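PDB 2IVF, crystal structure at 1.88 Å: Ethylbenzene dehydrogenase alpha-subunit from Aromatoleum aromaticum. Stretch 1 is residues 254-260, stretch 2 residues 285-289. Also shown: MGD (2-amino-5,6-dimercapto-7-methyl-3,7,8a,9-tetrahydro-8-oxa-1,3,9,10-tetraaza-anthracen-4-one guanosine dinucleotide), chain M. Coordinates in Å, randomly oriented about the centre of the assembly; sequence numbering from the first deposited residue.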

ATOM      1  N   CYS A 254      -1.326 -11.617 -13.234  1.00 23.62           N
ATOM      2  CA  CYS A 254      -0.122 -11.684 -12.414  1.00 22.91           C
ATOM      3  C   CYS A 254       0.154 -10.333 -11.778  1.00 23.86           C
ATOM      4  O   CYS A 254       1.286  -9.969 -11.636  1.00 22.46           O
ATOM      5  CB  CYS A 254       1.073 -12.143 -13.243  1.00 23.50           C
ATOM      6  SG  CYS A 254       0.929 -13.871 -13.581  1.00 25.96           S
ATOM      7  N   SER A 255      -0.893  -9.606 -11.381  1.00 22.12           N
ATOM      8  CA  SER A 255      -0.723  -8.235 -10.929  1.00 22.61           C
ATOM      9  C   SER A 255      -1.902  -7.893  -9.997  1.00 22.65           C
ATOM     10  O   SER A 255      -2.875  -8.646  -9.934  1.00 21.01           O
ATOM     11  CB  SER A 255      -0.641  -7.301 -12.141  1.00 24.38           C
ATOM     12  OG  SER A 255      -1.911  -7.170 -12.770  1.00 23.47           O
ATOM     13  N   ASN A 256      -1.790  -6.794  -9.257  1.00 21.68           N
ATOM     14  CA  ASN A 256      -2.772  -6.452  -8.234  1.00 21.63           C
ATOM     15  C   ASN A 256      -2.748  -4.941  -8.005  1.00 21.93           C
ATOM     16  O   ASN A 256      -2.346  -4.455  -6.942  1.00 22.32           O
ATOM     17  CB  ASN A 256      -2.462  -7.206  -6.956  1.00 21.25           C
ATOM     18  CG  ASN A 256      -3.474  -6.965  -5.883  1.00 21.43           C
ATOM     19  OD1 ASN A 256      -4.605  -6.601  -6.148  1.00 22.65           O
ATOM     20  ND2 ASN A 256      -3.049  -7.131  -4.657  1.00 23.87           N
ATOM     21  N   TRP A 257      -3.112  -4.220  -9.054  1.00 23.29           N
ATOM     22  CA  TRP A 257      -3.107  -2.756  -9.019  1.00 21.38           C
ATOM     23  C   TRP A 257      -3.775  -2.102  -7.806  1.00 22.18           C
ATOM     24  O   TRP A 257      -3.387  -0.984  -7.432  1.00 22.03           O
ATOM     25  CB  TRP A 257      -3.733  -2.208 -10.266  1.00 21.74           C
ATOM     26  CG  TRP A 257      -2.824  -2.085 -11.455  1.00 21.19           C
ATOM     27  CD1 TRP A 257      -1.650  -2.760 -11.690  1.00 23.14           C
ATOM     28  CD2 TRP A 257      -3.061  -1.297 -12.597  1.00 23.96           C
ATOM     29  NE1 TRP A 257      -1.121  -2.383 -12.897  1.00 23.18           N
ATOM     30  CE2 TRP A 257      -1.977  -1.486 -13.485  1.00 21.54           C
ATOM     31  CE3 TRP A 257      -4.046  -0.395 -12.934  1.00 22.19           C
ATOM     32  CZ2 TRP A 257      -1.887  -0.805 -14.710  1.00 21.70           C
ATOM     33  CZ3 TRP A 257      -3.960   0.257 -14.125  1.00 23.82           C
ATOM     34  CH2 TRP A 257      -2.893   0.072 -14.987  1.00 23.27           C
ATOM     35  N   SER A 258      -4.836  -2.716  -7.256  1.00 21.74           N
ATOM     36  CA  SER A 258      -5.443  -2.178  -6.035  1.00 22.75           C
ATOM     37  C   SER A 258      -4.355  -1.947  -4.997  1.00 23.67           C
ATOM     38  O   SER A 258      -4.288  -0.918  -4.378  1.00 24.35           O
ATOM     39  CB  SER A 258      -6.449  -3.134  -5.458  1.00 23.22           C
ATOM     40  OG  SER A 258      -6.937  -2.662  -4.214  1.00 24.59           O
ATOM     41  N   TYR A 259      -3.514  -2.944  -4.801  1.00 23.30           N
ATOM     42  CA  TYR A 259      -2.376  -2.812  -3.912  1.00 23.34           C
ATOM     43  C   TYR A 259      -1.240  -2.010  -4.524  1.00 23.34           C
ATOM     44  O   TYR A 259      -0.642  -1.140  -3.874  1.00 23.86           O
ATOM     45  CB  TYR A 259      -1.789  -4.182  -3.567  1.00 22.56           C
ATOM     46  CG  TYR A 259      -2.534  -4.943  -2.498  1.00 21.49           C
ATOM     47  CD1 TYR A 259      -3.909  -4.774  -2.292  1.00 24.75           C
ATOM     48  CD2 TYR A 259      -1.874  -5.855  -1.720  1.00 22.41           C
ATOM     49  CE1 TYR A 259      -4.559  -5.485  -1.289  1.00 25.06           C
ATOM     50  CE2 TYR A 259      -2.500  -6.565  -0.708  1.00 24.32           C
ATOM     51  CZ  TYR A 259      -3.840  -6.389  -0.498  1.00 23.94           C
ATOM     52  OH  TYR A 259      -4.437  -7.127   0.497  1.00 24.13           O
ATOM     53  N   THR A 260      -0.938  -2.311  -5.774  1.00 23.47           N
ATOM     54  CA  THR A 260       0.377  -1.973  -6.329  1.00 23.34           C
ATOM     55  C   THR A 260       0.450  -0.742  -7.255  1.00 23.07           C
ATOM     56  O   THR A 260       1.554  -0.281  -7.577  1.00 22.00           O
ATOM     57  CB  THR A 260       0.979  -3.209  -7.039  1.00 24.42           C
ATOM     58  OG1 THR A 260       0.245  -3.469  -8.237  1.00 24.36           O
ATOM     59  CG2 THR A 260       0.960  -4.400  -6.097  1.00 24.89           C
ATOM     60  N   PHE A 285      -9.727 -14.370  -6.234  1.00 23.79           N
ATOM     61  CA  PHE A 285     -10.555 -13.203  -6.594  1.00 23.17           C
ATOM     62  C   PHE A 285      -9.895 -12.037  -5.900  1.00 24.05           C
ATOM     63  O   PHE A 285     -10.282 -11.669  -4.810  1.00 23.70           O
ATOM     64  CB  PHE A 285     -11.988 -13.428  -6.091  1.00 23.30           C
ATOM     65  CG  PHE A 285     -13.004 -12.420  -6.568  1.00 22.80           C
ATOM     66  CD1 PHE A 285     -13.293 -12.276  -7.922  1.00 22.31           C
ATOM     67  CD2 PHE A 285     -13.713 -11.672  -5.657  1.00 22.26           C
ATOM     68  CE1 PHE A 285     -14.267 -11.372  -8.345  1.00 23.42           C
ATOM     69  CE2 PHE A 285     -14.697 -10.780  -6.086  1.00 23.05           C
ATOM     70  CZ  PHE A 285     -14.972 -10.644  -7.409  1.00 22.70           C
ATOM     71  N   ASN A 286      -8.876 -11.455  -6.545  1.00 23.68           N
ATOM     72  CA  ASN A 286      -7.888 -10.632  -5.858  1.00 24.20           C
ATOM     73  C   ASN A 286      -8.375  -9.189  -5.614  1.00 24.50           C
ATOM     74  O   ASN A 286      -9.502  -8.831  -6.004  1.00 23.91           O
ATOM     75  CB  ASN A 286      -6.517 -10.770  -6.586  1.00 24.33           C
ATOM     76  CG  ASN A 286      -6.298  -9.758  -7.696  1.00 24.47           C
ATOM     77  OD1 ASN A 286      -7.184  -8.995  -8.048  1.00 23.92           O
ATOM     78  ND2 ASN A 286      -5.085  -9.776  -8.283  1.00 26.20           N
ATOM     79  N   PRO A 287      -7.617  -8.422  -4.852  1.00 24.36           N
ATOM     80  CA  PRO A 287      -8.050  -7.073  -4.452  1.00 24.20           C
ATOM     81  C   PRO A 287      -8.354  -6.087  -5.569  1.00 23.87           C
ATOM     82  O   PRO A 287      -8.939  -5.050  -5.287  1.00 25.24           O
ATOM     83  CB  PRO A 287      -6.906  -6.580  -3.553  1.00 23.16           C
ATOM     84  CG  PRO A 287      -6.364  -7.840  -2.972  1.00 24.56           C
ATOM     85  CD  PRO A 287      -6.378  -8.805  -4.166  1.00 24.07           C
ATOM     86  N   THR A 288      -7.993  -6.420  -6.812  1.00 23.24           N
ATOM     87  CA  THR A 288      -8.249  -5.547  -7.973  1.00 22.78           C
ATOM     88  C   THR A 288      -9.621  -5.855  -8.596  1.00 22.95           C
ATOM     89  O   THR A 288     -10.126  -5.114  -9.440  1.00 24.36           O
ATOM     90  CB  THR A 288      -7.068  -5.670  -8.937  1.00 24.14           C
ATOM     91  OG1 THR A 288      -5.857  -5.285  -8.239  1.00 24.77           O
ATOM     92  CG2 THR A 288      -7.202  -4.774 -10.162  1.00 20.99           C
ATOM     93  N   THR A 289     -10.250  -6.948  -8.156  1.00 21.61           N
ATOM     94  CA  THR A 289     -11.513  -7.375  -8.770  1.00 22.78           C
ATOM     95  C   THR A 289     -12.706  -6.454  -8.623  1.00 22.86           C
ATOM     96  O   THR A 289     -13.669  -6.618  -9.320  1.00 23.43           O
ATOM     97  CB  THR A 289     -11.893  -8.802  -8.326  1.00 22.44           C
ATOM     98  OG1 THR A 289     -12.029  -8.857  -6.886  1.00 23.26           O
ATOM     99  CG2 THR A 289     -10.828  -9.796  -8.855  1.00 22.35           C
TER
HETATM  100  PB  MGD M1986       2.215  -8.629  -7.559  1.00 13.50           P
HETATM  101  O1B MGD M1986       1.934  -7.771  -6.375  1.00 13.53           O
HETATM  102  O2B MGD M1986       3.201  -9.718  -7.336  1.00 16.27           O
HETATM  103  O3B MGD M1986       2.672  -7.872  -8.864  1.00 15.54           O
HETATM  104  O3A MGD M1986       3.155  -5.440  -8.281  1.00 13.42           O
HETATM  105  PA  MGD M1986       2.420  -6.347  -9.367  1.00 14.85           P
HETATM  106  O1A MGD M1986       1.010  -5.945  -9.331  1.00 13.45           O
HETATM  107  O2A MGD M1986       3.122  -6.276 -10.635  1.00 13.70           O
HETATM  108  O5' MGD M1986       0.849  -9.301  -8.077  1.00 15.42           O
HETATM  109  C5' MGD M1986       0.025 -10.017  -7.146  1.00 10.50           C
HETATM  110  C4' MGD M1986      -1.028 -10.828  -7.897  1.00 12.02           C
HETATM  111  O4' MGD M1986      -0.408 -11.887  -8.611  1.00 14.93           O
HETATM  112  C3' MGD M1986      -1.777 -11.531  -6.789  1.00 12.42           C
HETATM  113  O3' MGD M1986      -2.894 -10.714  -6.459  1.00 13.73           O
HETATM  114  C2' MGD M1986      -2.195 -12.852  -7.448  1.00 15.07           C
HETATM  115  O2' MGD M1986      -3.626 -12.891  -7.596  1.00 17.21           O
HETATM  116  C1' MGD M1986      -1.484 -12.816  -8.812  1.00 14.09           C
HETATM  117  N9  MGD M1986      -0.931 -14.160  -9.105  1.00 13.82           N
HETATM  118  C8  MGD M1986      -0.106 -14.906  -8.354  1.00 15.66           C
HETATM  119  N7  MGD M1986       0.208 -16.044  -8.983  1.00 15.10           N
HETATM  120  C5  MGD M1986      -0.433 -15.999 -10.179  1.00 16.12           C
HETATM  121  C6  MGD M1986      -0.561 -16.842 -11.274  1.00 15.83           C
HETATM  122  O6  MGD M1986      -0.044 -17.962 -11.373  1.00 15.84           O
HETATM  123  N1  MGD M1986      -1.340 -16.395 -12.345  1.00 16.39           N
HETATM  124  C2  MGD M1986      -2.026 -15.171 -12.380  1.00 15.83           C
HETATM  125  N2  MGD M1986      -2.785 -14.829 -13.477  1.00 13.58           N
HETATM  126  N3  MGD M1986      -1.869 -14.363 -11.321  1.00 13.40           N
HETATM  127  C4  MGD M1986      -1.124 -14.769 -10.248  1.00 14.16           C
HETATM  128  C10 MGD M1986       4.507  -5.569  -8.030  1.00 14.53           C
HETATM  129  C11 MGD M1986       5.124  -4.192  -8.026  1.00 13.30           C
HETATM  130  O11 MGD M1986       4.479  -3.447  -7.077  1.00 13.50           O
HETATM  131  C12 MGD M1986       6.648  -4.172  -7.834  1.00 15.42           C
HETATM  132  S12 MGD M1986       7.683  -5.437  -8.481  1.00 15.44           S
HETATM  133  C13 MGD M1986       7.227  -3.136  -7.143  1.00 14.58           C
HETATM  134  S13 MGD M1986       8.946  -3.101  -6.953  1.00 14.84           S
HETATM  135  C14 MGD M1986       6.389  -2.061  -6.541  1.00 16.59           C
HETATM  136  N15 MGD M1986       6.249  -2.393  -5.094  1.00 14.50           N
HETATM  137  C16 MGD M1986       5.117  -1.997  -4.357  1.00 14.22           C
HETATM  138  C17 MGD M1986       5.016  -2.154  -2.999  1.00 13.16           C
HETATM  139  O17 MGD M1986       5.934  -2.690  -2.332  1.00 15.69           O
HETATM  140  N18 MGD M1986       3.830  -1.723  -2.371  1.00 14.02           N
HETATM  141  C19 MGD M1986       2.802  -1.144  -3.048  1.00 12.14           C
HETATM  142  N19 MGD M1986       1.711  -0.773  -2.348  1.00 14.20           N
HETATM  143  N20 MGD M1986       2.924  -1.041  -4.380  1.00 13.91           N
HETATM  144  C21 MGD M1986       4.042  -1.415  -5.021  1.00 12.01           C
HETATM  145  N22 MGD M1986       4.142  -1.283  -6.402  1.00 14.92           N
HETATM  146  C23 MGD M1986       4.985  -2.118  -7.206  1.00 14.40           C
HETATM  147  O   HOH W   1      -9.584  -2.531  -5.585  1.00 13.64           O

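What holds the start of the helix against the turn? The hydroxyl of Thr-288 does most of the polar work. With chi1 at -59° (m), its OG1 lies in front of the first turn of the helix, where it accepts a nearly straight hydrogen bond from the backbone: Ser-258 N to Thr-288 OG1 is 2.9 Å, with an angle of 171° at the hydrogen. The same oxygen gives its own proton to the side chain of Asn-256, Thr-288 OG1 to Asn-256 OD1 being 2.8 Å. Trp-257 N also lies near, 3.1 Å from Thr-288 OG1, but its angle is too poor for a bond.

Why does Asn-256 not cap its own helix? It occupies the N-cap position, yet its side chain is in the t rotamer (chi1 -177°) and makes no capping bond. Its CA-to-CB bond points sideways to the other stretch, and the extended side chain brings OD1 close enough to receive the Thr-288 proton. The helix amide of Ser-258 is met instead by the threonine across the contact, so one hydroxyl links the asparagine side chain to the helix backbone. The backbone of Asn-256 is occupied as well: its O accepts from Thr-260 N at 2.8 Å.

How is Asn-286 held in place? Its chi1 of 90° lies at the wide side of the p well, and the amide is used at both ends. Asn-286 OD1 turns back on its own stretch and accepts from Thr-288 N at 3.0 Å, within the type I turn from Asn-286 to Thr-289. Its ND2 faces the other way, donating to MGD O3' at 3.0 Å and, more weakly, to Ser-255 O, also at 3.0 Å but with an angle of only 128°. The turn is braced further by Thr-289, whose p rotamer lets OG1 donate to Asn-286 O at 2.7 Å while its CA-to-CB bond points away from the helix.

What does Pro-287 contribute? It has more of its surface covered by the opposing stretch than any other residue here, chiefly through packing. Its ring, with C-gamma exo pucker, meets Tyr-259 obliquely, Pro-287 CG lying 3.4 Å from Tyr-259 CE1; the m rotamer of the tyrosine brings the end of its side chain nearer the turn. Beside this, Ser-258 CB approaches Pro-287 O at 3.1 Å. A water joins the two residues, donating to Pro-287 O at 2.6 Å and lying 3.0 Å from Ser-258 OG, which the t rotamer places within its reach.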